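Local coordinates for capsid protein (Bocavirus gorilla/GBoV1/2009, PDB 7LNK) that builds the T=1 icosahedral shell of a gorilla bocavirus, sixty copies of the chain assembling into the closed parvoviral capsid, at residues G270-Q275 with A317-E322; P286-T291 with G301-G306; Y64-Q69 with E142-D147. All coordinates share one frame; numbering follows the deposited sequence.

Interaction 1: residues G270-Q275 with A317-E322; sequences GFLGGQ and APTDLE
The carboxylate of Glu322 is gripped at both oxygens where it meets Gln275. Glu322 OE1 accepts the backbone N-H of Arg276 and lies 3.9 Å from Gln275 CA, while Glu322 OE2 accepts the backbone N-H of Arg244 of a second subunit. The side chain is extended beyond CG and reaches across from a short 3-10 segment whose start is set by an Asx turn. In that turn Asp320 OD2 accepts the backbone N-H of Glu322, at 3.0 Å from Glu322 N to Asp320 OD2, in a nearly straight bond (163°) that meets the oxygen from above the carboxylate plane. Asp320 OD2 also forms a salt bridge with Arg244 of the second subunit.

At the other end the contact is apolar. Leu272, with CG anti to its carbonyl carbon (chi1 -63°), spreads its fork over the chain at Ala317-Thr319: Leu272 CD1 meets the methyl CG2 of Thr319 at 3.7 Å, and Leu272 CD2 lies 3.6 Å from Ala317 O. Both segments belong to the long excursion between strands 207-223 and 415-420, the GH loop of the parvoviral jelly roll. The two loops thus meet through chemically different ends: a leucine fork packed on a threonine methyl, and a carboxylate held by two backbone N-H groups, one from each subunit.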
loop_
_atom_site.group_PDB
_atom_site.type_symbol
_atom_site.label_atom_id
_atom_site.label_comp_id
_atom_site.label_asym_id
_atom_site.label_seq_id
_atom_site.Cartn_x
_atom_site.Cartn_y
_atom_site.Cartn_z
ATOM N N GLY A 270 -28.857 6.974 -109.173
ATOM C CA GLY A 270 -29.478 5.855 -109.840
ATOM C C GLY A 270 -29.186 5.895 -111.320
ATOM O O GLY A 270 -28.759 6.916 -111.864
ATOM N N PHE A 271 -29.432 4.760 -111.962
ATOM C CA PHE A 271 -29.250 4.591 -113.399
ATOM C C PHE A 271 -30.580 4.215 -114.027
ATOM O O PHE A 271 -31.085 3.112 -113.803
ATOM C CB PHE A 271 -28.213 3.515 -113.691
ATOM C CG PHE A 271 -26.817 3.896 -113.344
ATOM C CD1 PHE A 271 -26.450 5.221 -113.250
ATOM C CD2 PHE A 271 -25.867 2.929 -113.111
ATOM C CE1 PHE A 271 -25.166 5.568 -112.938
ATOM C CE2 PHE A 271 -24.584 3.274 -112.804
ATOM C CZ PHE A 271 -24.233 4.588 -112.713
ATOM N N LEU A 272 -31.152 5.127 -114.804
ATOM C CA LEU A 272 -32.270 4.813 -115.678
ATOM C C LEU A 272 -31.844 4.584 -117.117
ATOM O O LEU A 272 -32.693 4.293 -117.959
ATOM C CB LEU A 272 -33.313 5.925 -115.617
ATOM C CG LEU A 272 -33.947 6.104 -114.242
ATOM C CD1 LEU A 272 -34.876 7.297 -114.236
ATOM C CD2 LEU A 272 -34.675 4.847 -113.819
ATOM N N GLY A 273 -30.558 4.717 -117.419
ATOM C CA GLY A 273 -30.102 4.752 -118.793
ATOM C C GLY A 273 -29.871 3.411 -119.452
ATOM O O GLY A 273 -29.991 3.292 -120.673
ATOM N N GLY A 274 -29.541 2.397 -118.667
ATOM C CA GLY A 274 -29.244 1.101 -119.230
ATOM C C GLY A 274 -30.484 0.294 -119.548
ATOM O O GLY A 274 -31.598 0.630 -119.162
ATOM N N GLN A 275 -30.268 -0.801 -120.268
ATOM C CA GLN A 275 -31.332 -1.701 -120.681
ATOM C C GLN A 275 -30.815 -3.128 -120.629
ATOM O O GLN A 275 -29.638 -3.381 -120.882
ATOM C CB GLN A 275 -31.815 -1.372 -122.091
ATOM C CG GLN A 275 -32.501 -0.039 -122.194
ATOM C CD GLN A 275 -32.852 0.313 -123.606
ATOM O OE1 GLN A 275 -32.212 -0.146 -124.544
ATOM N NE2 GLN A 275 -33.885 1.126 -123.776
ATOM N N ALA A 317 -37.323 6.822 -109.701
ATOM C CA ALA A 317 -38.541 6.137 -110.089
ATOM C C ALA A 317 -38.276 5.265 -111.306
ATOM O O ALA A 317 -37.827 5.776 -112.338
ATOM C CB ALA A 317 -39.641 7.145 -110.401
ATOM N N PRO A 318 -38.528 3.961 -111.232
ATOM C CA PRO A 318 -38.308 3.113 -112.404
ATOM C C PRO A 318 -39.164 3.584 -113.566
ATOM O O PRO A 318 -40.375 3.767 -113.435
ATOM C CB PRO A 318 -38.729 1.726 -111.912
ATOM C CG PRO A 318 -38.529 1.780 -110.450
ATOM C CD PRO A 318 -38.923 3.170 -110.057
ATOM N N THR A 319 -38.524 3.773 -114.710
ATOM C CA THR A 319 -39.209 4.198 -115.918
ATOM C C THR A 319 -39.678 3.025 -116.758
ATOM O O THR A 319 -40.339 3.234 -117.779
ATOM C CB THR A 319 -38.296 5.095 -116.753
ATOM O OG1 THR A 319 -37.096 4.385 -117.075
ATOM C CG2 THR A 319 -37.939 6.347 -115.983
ATOM N N ASP A 320 -39.356 1.802 -116.350
ATOM C CA ASP A 320 -39.729 0.612 -117.090
ATOM C C ASP A 320 -39.793 -0.550 -116.115
ATOM O O ASP A 320 -39.258 -0.485 -115.008
ATOM C CB ASP A 320 -38.738 0.325 -118.223
ATOM C CG ASP A 320 -39.136 -0.875 -119.057
ATOM O OD1 ASP A 320 -40.173 -0.812 -119.747
ATOM O OD2 ASP A 320 -38.417 -1.888 -119.013
ATOM N N LEU A 321 -40.460 -1.621 -116.539
ATOM C CA LEU A 321 -40.625 -2.770 -115.662
ATOM C C LEU A 321 -39.289 -3.469 -115.438
ATOM O O LEU A 321 -39.101 -4.151 -114.426
ATOM C CB LEU A 321 -41.648 -3.731 -116.263
ATOM C CG LEU A 321 -42.311 -4.778 -115.368
ATOM C CD1 LEU A 321 -43.664 -5.100 -115.938
ATOM C CD2 LEU A 321 -41.528 -6.028 -115.193
ATOM N N GLU A 322 -38.344 -3.304 -116.370
ATOM C CA GLU A 322 -37.028 -3.917 -116.211
ATOM C C GLU A 322 -36.314 -3.395 -114.978
ATOM O O GLU A 322 -35.464 -4.083 -114.406
ATOM C CB GLU A 322 -36.154 -3.661 -117.435
ATOM C CG GLU A 322 -36.560 -4.363 -118.701
ATOM C CD GLU A 322 -35.619 -4.050 -119.839
ATOM O OE1 GLU A 322 -34.790 -3.133 -119.688
ATOM O OE2 GLU A 322 -35.687 -4.733 -120.878
#

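Interaction 2: residues P286-T291 with G301-G306; sequences PYMVCT and GAAGYG
Cys290 and Gly306 face each other as a non-hydrogen-bonded pair in a long-looped antiparallel β-hairpin, strand 287-291 with strand 306-308, their CA atoms 3.8 Å apart. From Cys290 the side chain rises against the incoming loop. Cys290 CB approaches the Tyr305 ring obliquely, 3.5 Å from CD1 of Tyr305 and almost as close to CE1. Turned anti to the carbonyl carbon (chi1 -63°), Cys290 SG lies 3.5 Å from Ala302 O and passes Gly306 CA at 3.6 Å. The same sulfur makes an oblique sulfur-aromatic contact, with Cys290 SG 4.3 Å from the centroid of the Tyr305 ring.

The loop side is shaped by a type II turn from Ala302 to Tyr305, with Gly304 at the third position, where a type II turn commonly has glycine. Next to it, Met288 bends at chi2 (-65°) and brings its CE methyl to 3.7 Å from Ala303 CB. Beyond the cysteine, Thr291 N gives a weak hydrogen bond to Tyr305 O. Strand 287-291 also pairs antiparallel with a strand of a second subunit, so the sheet runs on across the interface, and the hydroxyl of Tyr305 is hydrogen-bonded to Tyr355 of that subunit. On one face of the Tyr305 ring, Ala302 O sits 3.8 Å from the ring plane, over its centre.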
loop_
_atom_site.group_PDB
_atom_site.type_symbol
_atom_site.label_atom_id
_atom_site.label_comp_id
_atom_site.label_asym_id
_atom_site.label_seq_id
_atom_site.Cartn_x
_atom_site.Cartn_y
_atom_site.Cartn_z
ATOM N N PRO A 286 -29.173 -4.079 -117.048
ATOM C CA PRO A 286 -28.870 -2.812 -117.713
ATOM C C PRO A 286 -27.410 -2.432 -117.627
ATOM O O PRO A 286 -26.942 -1.621 -118.430
ATOM C CB PRO A 286 -29.761 -1.819 -116.963
ATOM C CG PRO A 286 -30.880 -2.641 -116.481
ATOM C CD PRO A 286 -30.260 -3.930 -116.073
ATOM N N TYR A 287 -26.675 -2.989 -116.672
ATOM C CA TYR A 287 -25.288 -2.638 -116.430
ATOM C C TYR A 287 -24.493 -3.872 -116.042
ATOM O O TYR A 287 -24.959 -4.697 -115.254
ATOM C CB TYR A 287 -25.181 -1.579 -115.335
ATOM C CG TYR A 287 -25.704 -0.230 -115.753
ATOM C CD1 TYR A 287 -24.860 0.715 -116.305
ATOM C CD2 TYR A 287 -27.044 0.080 -115.643
ATOM C CE1 TYR A 287 -25.327 1.935 -116.696
ATOM C CE2 TYR A 287 -27.521 1.294 -116.050
ATOM C CZ TYR A 287 -26.658 2.220 -116.571
ATOM O OH TYR A 287 -27.124 3.445 -116.970
ATOM N N MET A 288 -23.296 -3.991 -116.605
ATOM C CA MET A 288 -22.323 -5.003 -116.220
ATOM C C MET A 288 -21.170 -4.359 -115.477
ATOM O O MET A 288 -20.565 -3.405 -115.973
ATOM C CB MET A 288 -21.778 -5.749 -117.435
ATOM C CG MET A 288 -22.777 -6.620 -118.092
ATOM S SD MET A 288 -23.222 -7.921 -116.949
ATOM C CE MET A 288 -24.452 -8.756 -117.907
ATOM N N VAL A 289 -20.861 -4.882 -114.299
ATOM C CA VAL A 289 -19.624 -4.550 -113.610
ATOM C C VAL A 289 -18.608 -5.621 -113.971
ATOM O O VAL A 289 -18.769 -6.796 -113.627
ATOM C CB VAL A 289 -19.828 -4.420 -112.092
ATOM C CG1 VAL A 289 -20.704 -3.229 -111.792
ATOM C CG2 VAL A 289 -20.477 -5.646 -111.524
ATOM N N CYS A 290 -17.575 -5.223 -114.699
ATOM C CA CYS A 290 -16.639 -6.155 -115.294
ATOM C C CYS A 290 -15.246 -5.926 -114.731
ATOM O O CYS A 290 -14.920 -4.842 -114.249
ATOM C CB CYS A 290 -16.613 -6.001 -116.814
ATOM S SG CYS A 290 -18.167 -6.374 -117.624
ATOM N N THR A 291 -14.433 -6.974 -114.780
ATOM C CA THR A 291 -13.004 -6.872 -114.528
ATOM C C THR A 291 -12.285 -7.428 -115.741
ATOM O O THR A 291 -12.575 -8.544 -116.178
ATOM C CB THR A 291 -12.578 -7.627 -113.267
ATOM O OG1 THR A 291 -12.938 -9.006 -113.388
ATOM C CG2 THR A 291 -13.242 -7.040 -112.043
ATOM N N GLY A 301 -18.743 -11.239 -125.070
ATOM C CA GLY A 301 -19.170 -9.890 -124.783
ATOM C C GLY A 301 -19.011 -9.563 -123.315
ATOM O O GLY A 301 -18.460 -10.333 -122.529
ATOM N N ALA A 302 -19.518 -8.389 -122.940
ATOM C CA ALA A 302 -19.340 -7.902 -121.576
ATOM C C ALA A 302 -19.884 -8.895 -120.561
ATOM O O ALA A 302 -19.284 -9.118 -119.505
ATOM C CB ALA A 302 -20.012 -6.543 -121.409
ATOM N N ALA A 303 -21.025 -9.500 -120.862
ATOM C CA ALA A 303 -21.521 -10.574 -120.019
ATOM C C ALA A 303 -20.582 -11.766 -120.104
ATOM O O ALA A 303 -20.209 -12.210 -121.193
ATOM C CB ALA A 303 -22.932 -10.973 -120.439
ATOM N N GLY A 304 -20.205 -12.286 -118.952
ATOM C CA GLY A 304 -19.321 -13.414 -118.854
ATOM C C GLY A 304 -17.900 -13.086 -118.452
ATOM O O GLY A 304 -17.208 -13.971 -117.941
ATOM N N TYR A 305 -17.424 -11.867 -118.684
ATOM C CA TYR A 305 -16.357 -11.330 -117.852
ATOM C C TYR A 305 -16.864 -10.360 -116.790
ATOM O O TYR A 305 -16.054 -9.741 -116.096
ATOM C CB TYR A 305 -15.214 -10.742 -118.692
ATOM C CG TYR A 305 -15.458 -9.570 -119.594
ATOM C CD1 TYR A 305 -15.277 -8.278 -119.144
ATOM C CD2 TYR A 305 -15.781 -9.758 -120.922
ATOM C CE1 TYR A 305 -15.459 -7.208 -119.977
ATOM C CE2 TYR A 305 -15.961 -8.696 -121.762
ATOM C CZ TYR A 305 -15.804 -7.422 -121.287
ATOM O OH TYR A 305 -15.992 -6.358 -122.131
ATOM N N GLY A 306 -18.180 -10.193 -116.657
ATOM C CA GLY A 306 -18.711 -9.294 -115.653
ATOM C C GLY A 306 -20.039 -9.756 -115.090
ATOM O O GLY A 306 -20.654 -10.706 -115.576
#

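Interaction 3: residues Y64-Q69 with E142-D147; sequences YFNFNQ and EDVMPD
Two aromatic rings, Tyr64 and Phe67, are met at their edges by the loop 142-147: Asp143 OD2 lies near the plane of the Tyr64 ring, and Met145 SD near that of Phe67. The setting is the parvoviral jelly roll, where strand 62-65 pairs with strand 415-420 and the chain beyond it runs beside the loop between strands 123-128 and 153-160. The Tyr64 hydroxyl donates to Asp143 OD2, with the carboxylate plane turned 86° from the ring; the modelled length is very short, and its exact value is doubtful at this resolution. Asp143 CG stands between its backbone N and carbonyl carbon (chi1 61°), which swings the carboxylate over to Tyr64.

Phe67 and Met145 make a Met-aromatic contact from the side. Met145 SD is 4.0 Å from CE1 of Phe67 and 5.2 Å from the centroid of that ring, 76° off the ring normal. The methionine is extended until chi3, where it bends and places Met145 CE near CD1 of Phe67. Trp153 of strand 153-160 packs edge-to-face with Phe67 and also touches Met145.

Between the two aromatic contacts the backbones are joined at Asn66 O, which accepts the N-H of Met145 at 3.0 Å from Met145 N and also receives a CA-H...O contact from Val144 CA. The amide of Asn66 is held by Ser137, whose OG is hydrogen-bonded to Asn66 OD1. Val144 lays one methyl against the bend at 66-69: Val144 CG2 packs 3.6 Å from Gln69 CB and lies 3.5 Å from Asn68 O.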
loop_
_atom_site.group_PDB
_atom_site.type_symbol
_atom_site.label_atom_id
_atom_site.label_comp_id
_atom_site.label_asym_id
_atom_site.label_seq_id
_atom_site.Cartn_x
_atom_site.Cartn_y
_atom_site.Cartn_z
ATOM N N TYR A 64 -25.344 -26.069 -96.024
ATOM C CA TYR A 64 -25.249 -24.941 -95.114
ATOM C C TYR A 64 -26.624 -24.384 -94.792
ATOM O O TYR A 64 -27.544 -24.412 -95.611
ATOM C CB TYR A 64 -24.360 -23.841 -95.696
ATOM C CG TYR A 64 -24.897 -23.244 -96.966
ATOM C CD1 TYR A 64 -25.707 -22.128 -96.940
ATOM C CD2 TYR A 64 -24.620 -23.818 -98.187
ATOM C CE1 TYR A 64 -26.204 -21.595 -98.086
ATOM C CE2 TYR A 64 -25.115 -23.290 -99.340
ATOM C CZ TYR A 64 -25.906 -22.181 -99.285
ATOM O OH TYR A 64 -26.401 -21.647 -100.444
ATOM N N PHE A 65 -26.736 -23.856 -93.581
ATOM C CA PHE A 65 -27.926 -23.170 -93.113
ATOM C C PHE A 65 -27.911 -21.721 -93.571
ATOM O O PHE A 65 -26.929 -21.007 -93.365
ATOM C CB PHE A 65 -27.997 -23.225 -91.589
ATOM C CG PHE A 65 -28.143 -24.604 -91.042
ATOM C CD1 PHE A 65 -29.386 -25.165 -90.880
ATOM C CD2 PHE A 65 -27.036 -25.353 -90.716
ATOM C CE1 PHE A 65 -29.527 -26.431 -90.390
ATOM C CE2 PHE A 65 -27.177 -26.628 -90.224
ATOM C CZ PHE A 65 -28.426 -27.162 -90.060
ATOM N N ASN A 66 -29.006 -21.289 -94.189
ATOM C CA ASN A 66 -29.177 -19.899 -94.592
ATOM C C ASN A 66 -30.393 -19.322 -93.893
ATOM O O ASN A 66 -31.524 -19.725 -94.170
ATOM C CB ASN A 66 -29.327 -19.768 -96.104
ATOM C CG ASN A 66 -29.275 -18.338 -96.556
ATOM O OD1 ASN A 66 -28.635 -17.505 -95.927
ATOM N ND2 ASN A 66 -29.945 -18.040 -97.650
ATOM N N PHE A 67 -30.159 -18.384 -92.984
ATOM C CA PHE A 67 -31.227 -17.733 -92.245
ATOM C C PHE A 67 -31.631 -16.389 -92.831
ATOM O O PHE A 67 -32.440 -15.687 -92.227
ATOM C CB PHE A 67 -30.839 -17.584 -90.780
ATOM C CG PHE A 67 -30.653 -18.888 -90.097
ATOM C CD1 PHE A 67 -31.739 -19.591 -89.633
ATOM C CD2 PHE A 67 -29.397 -19.428 -89.946
ATOM C CE1 PHE A 67 -31.575 -20.797 -89.021
ATOM C CE2 PHE A 67 -29.229 -20.629 -89.334
ATOM C CZ PHE A 67 -30.320 -21.316 -88.870
ATOM N N ASN A 68 -31.081 -15.991 -93.976
ATOM C CA ASN A 68 -31.266 -14.603 -94.380
ATOM C C ASN A 68 -32.498 -14.490 -95.276
ATOM O O ASN A 68 -32.458 -14.659 -96.495
ATOM C CB ASN A 68 -30.007 -14.159 -95.106
ATOM C CG ASN A 68 -29.984 -12.704 -95.412
ATOM O OD1 ASN A 68 -30.533 -11.903 -94.681
ATOM N ND2 ASN A 68 -29.340 -12.346 -96.512
ATOM N N GLN A 69 -33.600 -14.114 -94.638
ATOM C CA GLN A 69 -34.792 -13.514 -95.207
ATOM C C GLN A 69 -35.586 -12.976 -94.028
ATOM O O GLN A 69 -35.426 -13.460 -92.910
ATOM C CB GLN A 69 -35.586 -14.522 -96.035
ATOM C CG GLN A 69 -36.783 -13.960 -96.730
ATOM C CD GLN A 69 -37.379 -14.931 -97.691
ATOM O OE1 GLN A 69 -36.793 -15.957 -97.981
ATOM N NE2 GLN A 69 -38.580 -14.648 -98.145
ATOM N N GLU A 142 -32.913 -19.199 -102.763
ATOM C CA GLU A 142 -33.998 -20.052 -102.306
ATOM C C GLU A 142 -33.559 -21.059 -101.256
ATOM O O GLU A 142 -34.370 -21.886 -100.833
ATOM C CB GLU A 142 -34.622 -20.783 -103.491
ATOM C CG GLU A 142 -35.341 -19.863 -104.431
ATOM C CD GLU A 142 -35.922 -20.582 -105.616
ATOM O OE1 GLU A 142 -35.603 -21.770 -105.807
ATOM O OE2 GLU A 142 -36.704 -19.959 -106.357
ATOM N N ASP A 143 -32.303 -21.015 -100.834
ATOM C CA ASP A 143 -31.781 -21.899 -99.806
ATOM C C ASP A 143 -32.277 -21.554 -98.410
ATOM O O ASP A 143 -31.974 -22.282 -97.464
ATOM C CB ASP A 143 -30.251 -21.891 -99.853
ATOM C CG ASP A 143 -29.659 -20.520 -99.606
ATOM O OD1 ASP A 143 -30.400 -19.598 -99.228
ATOM O OD2 ASP A 143 -28.440 -20.359 -99.800
ATOM N N VAL A 144 -33.023 -20.467 -98.261
ATOM C CA VAL A 144 -33.320 -19.920 -96.949
ATOM C C VAL A 144 -34.316 -20.806 -96.203
ATOM O O VAL A 144 -35.059 -21.594 -96.801
ATOM C CB VAL A 144 -33.846 -18.487 -97.137
ATOM C CG1 VAL A 144 -35.156 -18.528 -97.880
ATOM C CG2 VAL A 144 -33.963 -17.747 -95.828
ATOM N N MET A 145 -34.317 -20.678 -94.878
ATOM C CA MET A 145 -35.235 -21.394 -94.007
ATOM C C MET A 145 -36.684 -21.165 -94.434
ATOM O O MET A 145 -37.034 -20.079 -94.899
ATOM C CB MET A 145 -35.013 -20.935 -92.568
ATOM C CG MET A 145 -35.953 -21.495 -91.550
ATOM S SD MET A 145 -35.527 -21.097 -89.847
ATOM C CE MET A 145 -35.927 -19.366 -89.746
ATOM N N PRO A 146 -37.547 -22.174 -94.307
ATOM C CA PRO A 146 -38.916 -22.022 -94.796
ATOM C C PRO A 146 -39.692 -21.037 -93.947
ATOM O O PRO A 146 -39.312 -20.718 -92.820
ATOM C CB PRO A 146 -39.487 -23.435 -94.667
ATOM C CG PRO A 146 -38.307 -24.304 -94.679
ATOM C CD PRO A 146 -37.343 -23.546 -93.837
ATOM N N ASP A 147 -40.794 -20.551 -94.510
ATOM C CA ASP A 147 -41.673 -19.673 -93.755
ATOM C C ASP A 147 -42.549 -20.473 -92.806
ATOM O O ASP A 147 -42.724 -20.093 -91.645
ATOM C CB ASP A 147 -42.524 -18.850 -94.711
ATOM C CG ASP A 147 -41.710 -17.851 -95.485
ATOM O OD1 ASP A 147 -40.558 -17.602 -95.086
ATOM O OD2 ASP A 147 -42.216 -17.314 -96.491
#

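Interactions 1 and 2 belong together: along the chain, 286-291 with 301-306 is nested inside the loop closed by 270-275 with 317-322, their centres are 18 Å apart, and they touch directly. Phe271 CB lies 3.3 Å from Tyr287 CE2, and Pro286 CB packs 3.4 Å from Gly274 C. Interaction 3 closes earlier in the sequence, nearer the centre of the chain, where a loop packs on the jelly roll; its centre is 30 Å from that of interaction 1 and 28 Å from that of interaction 2, with nearest atoms about 17 and 19 Å away. All three contacts also touch a second subunit, so each lies at or close to an intersubunit interface of the capsid.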